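Side-chain contact in repressor protein (Enterobacteria phage N15, PDB 2HIN), which probably binds operator DNA as a dimeric helix-turn-helix transcription factor of the Cro family, repressing phage genes: residues V7-D12 with V46-K51. Numbering follows the deposited sequence.
Sequences VRHFGD and VRTAYK
H9 swings its imidazole out to T48 and K51 because its CG stands anti to the backbone N (chi1 -179°), while T48 turns its methyl, CG2, back at the ring by setting it anti to its own carbonyl carbon, with OG1 between backbone N and carbonyl carbon (chi1 64°). The imidazole CE1 lies 3.6 Å from CG of K51, and its NE2 lies 3.9 Å from CG2 of T48; both carbons approach at a slant. The methyl of T48 also reaches the far end of F10, with CG2 4.0 Å from F10 CZ. Within helix 3-10 the two rings stand nearly perpendicular, edge to face: CD2 of H9 sits 3.5 Å above the F10 ring plane, over its centre, and F10 CD2 lies at the imidazole edge. Segment 46-51 leaves helix 38-47 through a Schellman motif, with A49 N bonded to V46 O (2.9 Å), Y50 N bonded to E45 O and A49 at positive phi. A type I' turn from T48 to K51 overlaps it and brings both touching residues to the same imidazole. OG1 of T48 hydrogen-bonds to I44 O and L52 N, which probably helps to hold the rotation that presents the methyl. F10 continues onto A16 and V20 of helix 13-20, whereas Y50 of the same turn stacks on Y50 of the second subunit; in the all-helical helix-turn-helix domain of the Cro family, the contact thus joins helix 3-10 to the end of helix 38-47 and the turn that carries this dimer-interface residue. No hydrogen bond or salt bridge spans the segments and only 148 Å² is buried, which implies a small surface contact held by van der Waals packing of aliphatic carbons on aromatic rings.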
loop_
_atom_site.group_PDB
_atom_site.type_symbol
_atom_site.label_atom_id
_atom_site.label_comp_id
_atom_site.label_asym_id
_atom_site.label_seq_id
_atom_site.Cartn_x
_atom_site.Cartn_y
_atom_site.Cartn_z
ATOM N N VAL A 7 -9.143 -10.530 8.821
ATOM C CA VAL A 7 -10.486 -10.986 9.188
ATOM C C VAL A 7 -10.887 -10.571 10.627
ATOM O O VAL A 7 -11.995 -10.119 10.862
ATOM C CB VAL A 7 -10.655 -12.503 8.966
ATOM C CG1 VAL A 7 -12.023 -12.986 9.444
ATOM C CG2 VAL A 7 -10.457 -12.827 7.485
ATOM N N ARG A 8 -9.976 -10.693 11.587
ATOM C CA ARG A 8 -10.227 -10.240 12.968
ATOM C C ARG A 8 -10.558 -8.756 13.019
ATOM O O ARG A 8 -11.450 -8.335 13.749
ATOM C CB ARG A 8 -8.978 -10.511 13.810
ATOM C CG ARG A 8 -9.027 -9.998 15.257
ATOM C CD ARG A 8 -7.722 -10.343 15.966
ATOM N NE ARG A 8 -7.609 -9.843 17.342
ATOM C CZ ARG A 8 -7.192 -8.623 17.706
ATOM N NH1 ARG A 8 -6.849 -7.710 16.801
ATOM N NH2 ARG A 8 -7.126 -8.303 19.000
ATOM N N HIS A 9 -9.832 -7.950 12.248
ATOM C CA HIS A 9 -10.025 -6.506 12.262
ATOM C C HIS A 9 -11.435 -6.119 11.827
ATOM O O HIS A 9 -12.066 -5.259 12.437
ATOM C CB HIS A 9 -8.987 -5.846 11.354
ATOM C CG HIS A 9 -9.081 -4.358 11.329
ATOM N ND1 HIS A 9 -8.603 -3.569 12.347
ATOM C CD2 HIS A 9 -9.593 -3.521 10.405
ATOM C CE1 HIS A 9 -8.805 -2.300 12.039
ATOM N NE2 HIS A 9 -9.443 -2.242 10.886
ATOM N N PHE A 10 -11.897 -6.705 10.729
ATOM C CA PHE A 10 -13.191 -6.319 10.153
ATOM C C PHE A 10 -14.355 -7.150 10.698
ATOM O O PHE A 10 -15.504 -6.727 10.602
ATOM C CB PHE A 10 -13.127 -6.383 8.632
ATOM C CG PHE A 10 -12.338 -5.271 8.028
ATOM C CD1 PHE A 10 -12.883 -4.008 7.936
ATOM C CD2 PHE A 10 -11.060 -5.466 7.577
ATOM C CE1 PHE A 10 -12.171 -2.960 7.381
ATOM C CE2 PHE A 10 -10.356 -4.409 7.007
ATOM C CZ PHE A 10 -10.933 -3.164 6.911
ATOM N N GLY A 11 -14.053 -8.338 11.209
ATOM C CA GLY A 11 -15.040 -9.217 11.873
ATOM C C GLY A 11 -15.314 -10.501 11.109
ATOM O O GLY A 11 -15.469 -11.566 11.711
ATOM N N ASP A 12 -15.441 -10.430 9.792
ATOM C CA ASP A 12 -15.628 -11.626 8.953
ATOM C C ASP A 12 -15.093 -11.360 7.564
ATOM O O ASP A 12 -14.652 -10.239 7.267
ATOM C CB ASP A 12 -17.099 -12.115 8.936
ATOM C CG ASP A 12 -18.052 -11.138 8.319
ATOM O OD1 ASP A 12 -17.656 -10.290 7.496
ATOM O OD2 ASP A 12 -19.257 -11.248 8.648
ATOM N N VAL A 46 -2.642 1.059 4.488
ATOM C CA VAL A 46 -3.112 2.424 4.233
ATOM C C VAL A 46 -4.613 2.519 4.525
ATOM O O VAL A 46 -5.055 3.470 5.183
ATOM C CB VAL A 46 -2.781 2.828 2.769
ATOM C CG1 VAL A 46 -3.539 4.108 2.350
ATOM C CG2 VAL A 46 -1.264 3.010 2.629
ATOM N N ARG A 47 -5.399 1.577 4.039
ATOM C CA ARG A 47 -6.841 1.705 4.105
ATOM C C ARG A 47 -7.432 1.387 5.470
ATOM O O ARG A 47 -8.604 1.658 5.680
ATOM C CB ARG A 47 -7.477 0.957 2.943
ATOM C CG ARG A 47 -7.067 1.624 1.613
ATOM C CD ARG A 47 -7.813 1.177 0.388
ATOM N NE ARG A 47 -7.264 1.858 -0.789
ATOM C CZ ARG A 47 -7.942 2.602 -1.656
ATOM N NH1 ARG A 47 -9.252 2.727 -1.581
ATOM N NH2 ARG A 47 -7.287 3.202 -2.626
ATOM N N THR A 48 -6.613 0.901 6.394
ATOM C CA THR A 48 -6.961 0.779 7.815
ATOM C C THR A 48 -6.306 1.888 8.637
ATOM O O THR A 48 -6.255 1.799 9.870
ATOM C CB THR A 48 -6.602 -0.609 8.395
ATOM O OG1 THR A 48 -5.186 -0.807 8.349
ATOM C CG2 THR A 48 -7.324 -1.733 7.667
ATOM N N ALA A 49 -5.841 2.949 7.976
ATOM C CA ALA A 49 -5.235 4.102 8.671
ATOM C C ALA A 49 -4.088 3.633 9.572
ATOM O O ALA A 49 -3.888 4.121 10.682
ATOM C CB ALA A 49 -6.274 4.876 9.430
ATOM N N TYR A 50 -3.354 2.661 9.068
ATOM C CA TYR A 50 -2.143 2.107 9.662
ATOM C C TYR A 50 -2.410 1.192 10.839
ATOM O O TYR A 50 -1.473 0.785 11.530
ATOM C CB TYR A 50 -1.149 3.200 10.063
ATOM C CG TYR A 50 -0.899 4.250 9.000
ATOM C CD1 TYR A 50 -0.745 3.943 7.647
ATOM C CD2 TYR A 50 -0.801 5.592 9.359
ATOM C CE1 TYR A 50 -0.480 4.940 6.709
ATOM C CE2 TYR A 50 -0.527 6.574 8.433
ATOM C CZ TYR A 50 -0.367 6.257 7.104
ATOM O OH TYR A 50 -0.014 7.252 6.216
ATOM N N LYS A 51 -3.667 0.838 11.081
ATOM C CA LYS A 51 -3.978 -0.062 12.210
ATOM C C LYS A 51 -3.489 -1.483 11.992
ATOM O O LYS A 51 -3.151 -2.162 12.956
ATOM C CB LYS A 51 -5.471 -0.074 12.535
ATOM C CG LYS A 51 -5.874 -1.067 13.647
ATOM C CD LYS A 51 -5.173 -0.820 14.986
ATOM C CE LYS A 51 -5.704 -1.775 16.056
ATOM N NZ LYS A 51 -5.017 -1.652 17.360
#